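Local coordinates for mobilization protein A (Pseudomonas aeruginosa, PDB 2NS6), which nicks one strand of plasmid DNA at the origin of transfer, with a divalent metal ion, to start conjugative mobilization, at residues D23-E28 with T107-A112; F71-F76 with H119-I124; G100-P105 with T156-P161. All coordinates share one frame; numbering follows the deposited sequence.

In the fold
Contacts 1 and 2 share the five-stranded antiparallel sheet and one manganese site, and their centres lie about 10 Å apart. Strand 106-113 of contact 1 pairs directly with strand 117-124 of contact 2. His111 N lies 2.7 Å from His119 O, and Ala109 O lies 2.8 Å from His121 N. Contact 1 supplies His111 to the metal and carries the active-site residue Tyr24; contact 2 supplies His119 and His121. Contact 3 joins two loops away from the annotated sites. Its centre is about 14 Å from that of contact 2 and about 21 Å from that of contact 1. It meets contact 2 through Lys72, near Leu159, and through Ile124, whose CG2 is 3.9 Å from Leu104 CD1.

Contact 1 (D23-E28 with T107-A112). With MN (manganese (II) ion), chain B.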
loop_
_atom_site.group_PDB
_atom_site.type_symbol
_atom_site.label_atom_id
_atom_site.label_comp_id
_atom_site.label_asym_id
_atom_site.label_seq_id
_atom_site.Cartn_x
_atom_site.Cartn_y
_atom_site.Cartn_z
ATOM N N ASP A 23 -9.255 2.170 -6.994
ATOM C CA ASP A 23 -10.689 2.440 -6.958
ATOM C C ASP A 23 -11.494 1.249 -6.467
ATOM O O ASP A 23 -12.473 1.413 -5.737
ATOM C CB ASP A 23 -11.182 2.876 -8.339
ATOM C CG ASP A 23 -10.974 4.362 -8.584
ATOM O OD1 ASP A 23 -10.128 4.962 -7.890
ATOM O OD2 ASP A 23 -11.651 4.925 -9.470
ATOM N N TYR A 24 -11.078 0.051 -6.856
ATOM C CA TYR A 24 -11.779 -1.150 -6.438
ATOM C C TYR A 24 -11.664 -1.392 -4.929
ATOM O O TYR A 24 -12.685 -1.467 -4.235
ATOM C CB TYR A 24 -11.254 -2.358 -7.212
ATOM C CG TYR A 24 -12.015 -3.636 -6.932
ATOM C CD1 TYR A 24 -13.358 -3.765 -7.280
ATOM C CD2 TYR A 24 -11.386 -4.717 -6.322
ATOM C CE1 TYR A 24 -14.058 -4.948 -7.026
ATOM C CE2 TYR A 24 -12.070 -5.898 -6.063
ATOM C CZ TYR A 24 -13.403 -6.006 -6.419
ATOM O OH TYR A 24 -14.072 -7.178 -6.173
ATOM N N ILE A 25 -10.440 -1.495 -4.407
ATOM C CA ILE A 25 -10.285 -1.746 -2.971
ATOM C C ILE A 25 -10.852 -0.636 -2.084
ATOM O O ILE A 25 -11.290 -0.899 -0.966
ATOM C CB ILE A 25 -8.808 -2.017 -2.572
ATOM C CG1 ILE A 25 -7.943 -0.775 -2.785
ATOM C CG2 ILE A 25 -8.271 -3.190 -3.365
ATOM C CD1 ILE A 25 -6.564 -0.890 -2.138
ATOM N N GLN A 26 -10.854 0.601 -2.567
ATOM C CA GLN A 26 -11.417 1.688 -1.763
ATOM C C GLN A 26 -12.893 1.910 -2.107
ATOM O O GLN A 26 -13.566 2.715 -1.469
ATOM C CB GLN A 26 -10.675 3.005 -2.005
ATOM C CG GLN A 26 -9.239 3.078 -1.497
ATOM C CD GLN A 26 -8.631 4.447 -1.755
ATOM O OE1 GLN A 26 -8.309 4.796 -2.894
ATOM N NE2 GLN A 26 -8.493 5.237 -0.700
ATOM N N ARG A 27 -13.386 1.198 -3.114
ATOM C CA ARG A 27 -14.766 1.356 -3.580
ATOM C C ARG A 27 -15.052 2.824 -3.907
ATOM O O ARG A 27 -16.022 3.420 -3.425
ATOM C CB ARG A 27 -15.774 0.808 -2.548
ATOM C CG ARG A 27 -15.740 -0.724 -2.408
ATOM C CD ARG A 27 -15.819 -1.402 -3.784
ATOM N NE ARG A 27 -15.385 -2.807 -3.803
ATOM C CZ ARG A 27 -16.104 -3.834 -3.363
ATOM N NH1 ARG A 27 -17.311 -3.642 -2.850
ATOM N NH2 ARG A 27 -15.627 -5.065 -3.462
ATOM N N GLU A 28 -14.176 3.399 -4.732
ATOM C CA GLU A 28 -14.295 4.788 -5.176
ATOM C C GLU A 28 -14.611 4.777 -6.667
ATOM O O GLU A 28 -14.729 3.713 -7.284
ATOM C CB GLU A 28 -12.981 5.556 -4.944
ATOM C CG GLU A 28 -12.551 5.689 -3.486
ATOM C CD GLU A 28 -13.257 6.821 -2.751
ATOM O OE1 GLU A 28 -14.489 6.968 -2.901
ATOM O OE2 GLU A 28 -12.574 7.563 -2.006
ATOM N N THR A 107 -1.533 2.986 -0.391
ATOM C CA THR A 107 -2.963 3.131 -0.201
ATOM C C THR A 107 -3.403 1.783 0.354
ATOM O O THR A 107 -3.006 0.728 -0.157
ATOM C CB THR A 107 -3.713 3.407 -1.527
ATOM O OG1 THR A 107 -3.352 4.701 -2.029
ATOM C CG2 THR A 107 -5.218 3.373 -1.308
ATOM N N LEU A 108 -4.193 1.811 1.420
ATOM C CA LEU A 108 -4.671 0.574 2.011
ATOM C C LEU A 108 -6.151 0.688 2.294
ATOM O O LEU A 108 -6.687 1.776 2.482
ATOM C CB LEU A 108 -3.922 0.266 3.312
ATOM C CG LEU A 108 -4.211 1.084 4.568
ATOM C CD1 LEU A 108 -5.395 0.495 5.310
ATOM C CD2 LEU A 108 -2.986 1.072 5.479
ATOM N N ALA A 109 -6.817 -0.451 2.324
ATOM C CA ALA A 109 -8.232 -0.455 2.604
ATOM C C ALA A 109 -8.515 -1.706 3.421
ATOM O O ALA A 109 -7.870 -2.745 3.232
ATOM C CB ALA A 109 -9.014 -0.470 1.288
ATOM N N ILE A 110 -9.452 -1.597 4.349
ATOM C CA ILE A 110 -9.855 -2.735 5.181
ATOM C C ILE A 110 -11.218 -3.175 4.652
ATOM O O ILE A 110 -12.096 -2.342 4.437
ATOM C CB ILE A 110 -9.999 -2.330 6.683
ATOM C CG1 ILE A 110 -8.613 -2.142 7.314
ATOM C CG2 ILE A 110 -10.802 -3.404 7.438
ATOM C CD1 ILE A 110 -8.634 -1.588 8.746
ATOM N N HIS A 111 -11.387 -4.476 4.436
ATOM C CA HIS A 111 -12.642 -5.018 3.923
ATOM C C HIS A 111 -13.382 -5.923 4.910
ATOM O O HIS A 111 -12.766 -6.597 5.738
ATOM C CB HIS A 111 -12.384 -5.807 2.635
ATOM C CG HIS A 111 -12.152 -4.947 1.433
ATOM N ND1 HIS A 111 -11.840 -5.465 0.196
ATOM C CD2 HIS A 111 -12.208 -3.600 1.276
ATOM C CE1 HIS A 111 -11.713 -4.477 -0.674
ATOM N NE2 HIS A 111 -11.934 -3.335 -0.042
ATOM N N ALA A 112 -14.707 -5.944 4.804
ATOM C CA ALA A 112 -15.525 -6.785 5.667
ATOM C C ALA A 112 -15.864 -8.086 4.947
ATOM O O ALA A 112 -17.009 -8.287 4.539
ATOM C CB ALA A 112 -16.816 -6.059 6.041
HETATM MN MN MN B . -11.296 -7.711 -0.317
HETATM O O HOH W 1 -13.568 -8.352 -0.091
#
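Ile25 and His111 tie the end of helix 18-26 to strand 106-113. The strand belongs to the antiparallel sheet of an HUH-type relaxase, in which three histidines hold the metal. The tight part runs along Ile25, Ala109 and His111. His111 NE2 donates to Ile25 O over 2.7 Å, with an N-H...O angle of 160°. The oxygen lies in the ring plane, and the donor sits on a lone pair in the carbonyl plane. The other ring nitrogen, ND1, binds manganese at 2.4 Å. The helix carbonyl is thus a second-shell group that fixes the rotation of a metal ligand. His119, His121 and a water complete the ligands seen. Ala109 CB lies 3.2 Å from Ile25 O and packs on Ile25 CB at 4.2 Å.

Next to this, Thr107 CG2 meets the flat amide of Gln26, with 3.6 Å to CD. The two side chains cross at about a right angle. Thr107 CG2 is anti to the backbone N. Thr107 OG1 is hydrogen-bonded with Ser43 OG and Trp57 NE1.

The other side is looser. Arg27 ends the helix in a Schellman motif, and its NE makes a weak bond to Tyr24 O. Its NH1 forms a salt bridge with Asp34. Tyr24, assigned as the tyrosine that forms the DNA-linked intermediate, is exposed and does not touch the strand. Its position is consistent with a site that brings the attacking tyrosine and the metal to one phosphate. Its ring meets that of Tyr31 edge-to-face, and Tyr24 OH stands 6.5 Å from the manganese.

Contact 2 (F71-F76 with H119-I124); sequences FKEVEF and HCHLMI. With MN (manganese (II) ion), chain B.
Phe76 to Lys72 pair with Cys120 to Ile124 as antiparallel strands, joining strand 71-77 to 117-124, the middle strand of the five-stranded sheet. His119-Cys120-His121 is the HUH motif of this relaxase. Six backbone hydrogen bonds join the strands, two for each of the pairs Lys72-Ile124, Val74-Leu122 and Phe76-Cys120.

The face with Phe76, Val74, Cys120, Leu122 and Ile124 is mostly apolar; Lys72 also starts from it, but its chain turns off. Cys120 CB sits over the Phe76 ring, offset toward its rim, 3.7 Å from the centroid. Cys120 SG approaches the ring obliquely, 4.1 Å from its centroid, a Cys sulfur-aromatic contact. Phe94 and Trp172 also pack on this phenyl ring.

The other face carries the metal site. His119 NE2 binds manganese at 2.3 Å and His121 NE2 at 2.4 Å, with His111 the third histidine. Asn117 O holds His119 ND1. At the far end, Met123 CE lies over one face of the Phe71 ring, 4.2 Å from its centroid. Glu73 runs beside His121 but forms a salt bridge with Lys21. Glu75 also runs beside His121, with CG over one face of the ring and OE1 3.3 Å from His121 CE1.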
loop_
_atom_site.group_PDB
_atom_site.type_symbol
_atom_site.label_atom_id
_atom_site.label_comp_id
_atom_site.label_asym_id
_atom_site.label_seq_id
_atom_site.Cartn_x
_atom_site.Cartn_y
_atom_site.Cartn_z
ATOM N N PHE A 71 3.138 -1.281 -8.619
ATOM C CA PHE A 71 2.947 -1.396 -7.179
ATOM C C PHE A 71 3.059 -2.845 -6.712
ATOM O O PHE A 71 2.969 -3.775 -7.507
ATOM C CB PHE A 71 1.578 -0.827 -6.782
ATOM C CG PHE A 71 0.427 -1.557 -7.399
ATOM C CD1 PHE A 71 -0.065 -2.724 -6.820
ATOM C CD2 PHE A 71 -0.133 -1.113 -8.590
ATOM C CE1 PHE A 71 -1.094 -3.437 -7.420
ATOM C CE2 PHE A 71 -1.165 -1.818 -9.201
ATOM C CZ PHE A 71 -1.646 -2.984 -8.618
ATOM N N LYS A 72 3.269 -3.009 -5.412
ATOM C CA LYS A 72 3.372 -4.311 -4.771
ATOM C C LYS A 72 2.120 -4.415 -3.903
ATOM O O LYS A 72 1.953 -3.663 -2.935
ATOM C CB LYS A 72 4.622 -4.361 -3.890
ATOM C CG LYS A 72 4.875 -5.694 -3.177
ATOM C CD LYS A 72 5.249 -6.793 -4.153
ATOM C CE LYS A 72 5.650 -8.075 -3.440
ATOM N NZ LYS A 72 6.978 -7.949 -2.766
ATOM N N GLU A 73 1.238 -5.336 -4.262
ATOM C CA GLU A 73 -0.006 -5.540 -3.532
ATOM C C GLU A 73 0.161 -6.586 -2.444
ATOM O O GLU A 73 0.603 -7.704 -2.704
ATOM C CB GLU A 73 -1.102 -5.983 -4.497
ATOM C CG GLU A 73 -2.395 -6.429 -3.825
ATOM C CD GLU A 73 -3.509 -6.637 -4.831
ATOM O OE1 GLU A 73 -3.289 -7.381 -5.809
ATOM O OE2 GLU A 73 -4.600 -6.053 -4.639
ATOM N N VAL A 74 -0.196 -6.220 -1.224
ATOM C CA VAL A 74 -0.091 -7.138 -0.103
ATOM C C VAL A 74 -1.486 -7.354 0.480
ATOM O O VAL A 74 -2.278 -6.412 0.568
ATOM C CB VAL A 74 0.835 -6.575 0.996
ATOM C CG1 VAL A 74 0.990 -7.592 2.115
ATOM C CG2 VAL A 74 2.198 -6.229 0.410
ATOM N N GLU A 75 -1.786 -8.595 0.857
ATOM C CA GLU A 75 -3.089 -8.925 1.440
ATOM C C GLU A 75 -2.917 -9.743 2.710
ATOM O O GLU A 75 -2.188 -10.737 2.727
ATOM C CB GLU A 75 -3.955 -9.718 0.459
ATOM C CG GLU A 75 -5.422 -9.775 0.887
ATOM C CD GLU A 75 -6.311 -10.503 -0.108
ATOM O OE1 GLU A 75 -6.103 -10.343 -1.329
ATOM O OE2 GLU A 75 -7.231 -11.219 0.338
ATOM N N PHE A 76 -3.594 -9.329 3.775
ATOM C CA PHE A 76 -3.495 -10.047 5.039
ATOM C C PHE A 76 -4.806 -10.052 5.819
ATOM O O PHE A 76 -5.534 -9.063 5.840
ATOM C CB PHE A 76 -2.366 -9.458 5.897
ATOM C CG PHE A 76 -2.346 -7.953 5.955
ATOM C CD1 PHE A 76 -1.869 -7.203 4.882
ATOM C CD2 PHE A 76 -2.817 -7.283 7.078
ATOM C CE1 PHE A 76 -1.856 -5.812 4.934
ATOM C CE2 PHE A 76 -2.807 -5.890 7.139
ATOM C CZ PHE A 76 -2.331 -5.155 6.062
ATOM N N HIS A 119 -10.298 -8.393 6.213
ATOM C CA HIS A 119 -8.958 -8.415 5.634
ATOM C C HIS A 119 -8.525 -7.041 5.129
ATOM O O HIS A 119 -9.344 -6.129 4.971
ATOM C CB HIS A 119 -8.879 -9.446 4.498
ATOM C CG HIS A 119 -9.925 -9.266 3.444
ATOM N ND1 HIS A 119 -11.242 -9.611 3.641
ATOM C CD2 HIS A 119 -9.851 -8.755 2.190
ATOM C CE1 HIS A 119 -11.938 -9.319 2.556
ATOM N NE2 HIS A 119 -11.117 -8.799 1.661
ATOM N N CYS A 120 -7.229 -6.903 4.865
ATOM C CA CYS A 120 -6.675 -5.638 4.407
ATOM C C CYS A 120 -5.928 -5.724 3.077
ATOM O O CYS A 120 -5.100 -6.611 2.883
ATOM C CB CYS A 120 -5.733 -5.086 5.481
ATOM S SG CYS A 120 -4.948 -3.522 5.039
ATOM N N HIS A 121 -6.232 -4.814 2.156
ATOM C CA HIS A 121 -5.546 -4.776 0.864
ATOM C C HIS A 121 -4.604 -3.579 0.963
ATOM O O HIS A 121 -5.020 -2.497 1.357
ATOM C CB HIS A 121 -6.535 -4.562 -0.285
ATOM C CG HIS A 121 -7.408 -5.745 -0.566
ATOM N ND1 HIS A 121 -7.059 -6.733 -1.459
ATOM C CD2 HIS A 121 -8.617 -6.099 -0.067
ATOM C CE1 HIS A 121 -8.017 -7.645 -1.500
ATOM N NE2 HIS A 121 -8.972 -7.282 -0.665
ATOM N N LEU A 122 -3.339 -3.771 0.617
ATOM C CA LEU A 122 -2.385 -2.676 0.713
ATOM C C LEU A 122 -1.483 -2.624 -0.509
ATOM O O LEU A 122 -0.770 -3.582 -0.807
ATOM C CB LEU A 122 -1.560 -2.835 2.002
ATOM C CG LEU A 122 -0.442 -1.883 2.450
ATOM C CD1 LEU A 122 0.870 -2.484 2.051
ATOM C CD2 LEU A 122 -0.614 -0.483 1.904
ATOM N N MET A 123 -1.541 -1.519 -1.242
ATOM C CA MET A 123 -0.688 -1.384 -2.408
ATOM C C MET A 123 0.415 -0.396 -2.094
ATOM O O MET A 123 0.175 0.700 -1.581
ATOM C CB MET A 123 -1.498 -0.980 -3.652
ATOM C CG MET A 123 -2.598 0.024 -3.434
ATOM S SD MET A 123 -3.859 0.036 -4.791
ATOM C CE MET A 123 -2.914 0.754 -6.178
ATOM N N ILE A 124 1.638 -0.827 -2.379
ATOM C CA ILE A 124 2.837 -0.045 -2.116
ATOM C C ILE A 124 3.579 0.313 -3.382
ATOM O O ILE A 124 3.893 -0.557 -4.198
ATOM C CB ILE A 124 3.808 -0.837 -1.243
ATOM C CG1 ILE A 124 3.059 -1.421 -0.047
ATOM C CG2 ILE A 124 4.957 0.051 -0.802
ATOM C CD1 ILE A 124 3.947 -2.218 0.874
HETATM MN MN MN B . -11.296 -7.711 -0.317
HETATM O O HOH W 1 -13.568 -8.352 -0.091
#

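Contact 3 (G100-P105 with T156-P161); sequences GAERLP and TEALKP
Glu102 and Thr156 are where the CA atoms of two irregular loops come nearest, 8.2 Å apart, and the second loop goes straight on into a type I beta turn from Glu157 to Lys160. One loop follows helix 84-99 and leads into strand 106-113. The other precedes helix 164-181. At this distance only side chains bridge the gap.

The polar bridge is one hydrogen bond. Thr156 OG1 donates to Glu102 OE1 at 2.6 Å. It meets the oxygen on the syn side, 20° out of the carboxylate plane. In Glu102, CD is anti to CA (chi2 -173°), which carries it out from the backbone to the threonine. Thr156 OG1 is anti to its own backbone N, beside the carbonyl carbon. There it also accepts from Ala158 N, over 3.2 Å and with an N-H...O angle of 166°. This is an ST turn, and it leads into the beta turn. Ala158 CB lies close by, 3.7 Å from Glu102 OE1.

Beside the polar pair the contact is apolar. Leu104 CD2 meets Thr156 CG2 at 3.7 Å, the side chains crossing at about a right angle. Leu104 CD1 reaches Leu159 CD1 more loosely, at 4.4 Å. Both leucines also rest on Ile124 of strand 117-124. Leu104 O is hydrogen-bonded to His45 ND1, and His45 is, with Gln96, a ligand of another manganese ion.

On the exposed side, Lys160 NZ and Glu157 OE1 form a salt bridge across the turn at 3.0 Å. The Thr156 hydroxyl accepts one bond and gives another. Accepting the bond from Ala158 N probably polarises the hydroxyl and strengthens its bond to the carboxylate, so the turn and the link between the loops should support each other.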
loop_
_atom_site.group_PDB
_atom_site.type_symbol
_atom_site.label_atom_id
_atom_site.label_comp_id
_atom_site.label_asym_id
_atom_site.label_seq_id
_atom_site.Cartn_x
_atom_site.Cartn_y
_atom_site.Cartn_z
ATOM N N GLY A 100 7.325 3.071 6.028
ATOM C CA GLY A 100 7.765 4.201 6.827
ATOM C C GLY A 100 9.206 4.656 6.773
ATOM O O GLY A 100 9.487 5.856 6.883
ATOM N N ALA A 101 10.123 3.715 6.612
ATOM C CA ALA A 101 11.539 4.039 6.552
ATOM C C ALA A 101 11.841 4.903 5.330
ATOM O O ALA A 101 12.378 6.000 5.448
ATOM C CB ALA A 101 12.349 2.754 6.490
ATOM N N GLU A 102 11.465 4.403 4.156
ATOM C CA GLU A 102 11.722 5.089 2.893
ATOM C C GLU A 102 10.564 5.914 2.349
ATOM O O GLU A 102 10.609 6.360 1.199
ATOM C CB GLU A 102 12.133 4.061 1.834
ATOM C CG GLU A 102 13.326 3.215 2.241
ATOM C CD GLU A 102 13.820 2.330 1.125
ATOM O OE1 GLU A 102 13.194 1.286 0.854
ATOM O OE2 GLU A 102 14.835 2.687 0.505
ATOM N N ARG A 103 9.541 6.118 3.173
ATOM C CA ARG A 103 8.346 6.865 2.786
ATOM C C ARG A 103 7.832 6.501 1.406
ATOM O O ARG A 103 7.758 7.339 0.500
ATOM C CB ARG A 103 8.590 8.363 2.880
ATOM C CG ARG A 103 8.697 8.811 4.306
ATOM C CD ARG A 103 8.696 10.303 4.414
ATOM N NE ARG A 103 8.666 10.729 5.805
ATOM C CZ ARG A 103 9.332 11.779 6.261
ATOM N NH1 ARG A 103 10.078 12.496 5.425
ATOM N NH2 ARG A 103 9.253 12.106 7.543
ATOM N N LEU A 104 7.472 5.231 1.265
ATOM C CA LEU A 104 6.932 4.702 0.022
ATOM C C LEU A 104 5.446 5.046 -0.018
ATOM O O LEU A 104 4.703 4.732 0.918
ATOM C CB LEU A 104 7.111 3.179 -0.019
ATOM C CG LEU A 104 8.527 2.644 0.222
ATOM C CD1 LEU A 104 8.505 1.124 0.305
ATOM C CD2 LEU A 104 9.446 3.103 -0.886
ATOM N N PRO A 105 4.991 5.712 -1.089
ATOM C CA PRO A 105 3.564 6.041 -1.142
ATOM C C PRO A 105 2.774 4.739 -1.085
ATOM O O PRO A 105 3.224 3.712 -1.595
ATOM C CB PRO A 105 3.418 6.745 -2.490
ATOM C CG PRO A 105 4.782 7.406 -2.671
ATOM C CD PRO A 105 5.719 6.307 -2.229
ATOM N N THR A 156 13.091 1.690 -4.963
ATOM C CA THR A 156 13.646 0.934 -3.852
ATOM C C THR A 156 13.687 -0.541 -4.206
ATOM O O THR A 156 12.831 -1.037 -4.940
ATOM C CB THR A 156 12.847 1.105 -2.555
ATOM O OG1 THR A 156 13.476 0.338 -1.520
ATOM C CG2 THR A 156 11.414 0.631 -2.724
ATOM N N GLU A 157 14.689 -1.240 -3.687
ATOM C CA GLU A 157 14.833 -2.663 -3.949
ATOM C C GLU A 157 14.432 -3.476 -2.722
ATOM O O GLU A 157 14.460 -4.704 -2.755
ATOM C CB GLU A 157 16.287 -2.997 -4.294
ATOM C CG GLU A 157 16.921 -2.104 -5.359
ATOM C CD GLU A 157 16.163 -2.115 -6.658
ATOM O OE1 GLU A 157 15.927 -3.213 -7.203
ATOM O OE2 GLU A 157 15.804 -1.020 -7.143
ATOM N N ALA A 158 14.050 -2.791 -1.651
ATOM C CA ALA A 158 13.687 -3.449 -0.398
ATOM C C ALA A 158 12.591 -4.510 -0.457
ATOM O O ALA A 158 12.539 -5.396 0.400
ATOM C CB ALA A 158 13.321 -2.391 0.649
ATOM N N LEU A 159 11.710 -4.428 -1.447
ATOM C CA LEU A 159 10.625 -5.401 -1.566
ATOM C C LEU A 159 10.907 -6.570 -2.516
ATOM O O LEU A 159 10.033 -7.411 -2.723
ATOM C CB LEU A 159 9.345 -4.697 -2.017
ATOM C CG LEU A 159 8.513 -3.916 -0.989
ATOM C CD1 LEU A 159 9.394 -3.128 -0.038
ATOM C CD2 LEU A 159 7.554 -3.018 -1.736
ATOM N N LYS A 160 12.110 -6.630 -3.083
ATOM C CA LYS A 160 12.457 -7.696 -4.024
ATOM C C LYS A 160 13.150 -8.939 -3.438
ATOM O O LYS A 160 13.009 -10.028 -3.977
ATOM C CB LYS A 160 13.329 -7.140 -5.167
ATOM C CG LYS A 160 12.632 -6.139 -6.108
ATOM C CD LYS A 160 13.553 -5.687 -7.248
ATOM C CE LYS A 160 12.925 -4.572 -8.085
ATOM N NZ LYS A 160 13.846 -4.017 -9.147
ATOM N N PRO A 161 13.919 -8.792 -2.344
ATOM C CA PRO A 161 14.588 -9.970 -1.777
ATOM C C PRO A 161 13.654 -11.170 -1.607
ATOM O O PRO A 161 12.452 -11.011 -1.391
ATOM C CB PRO A 161 15.118 -9.457 -0.444
ATOM C CG PRO A 161 15.445 -8.028 -0.755
ATOM C CD PRO A 161 14.230 -7.588 -1.555
#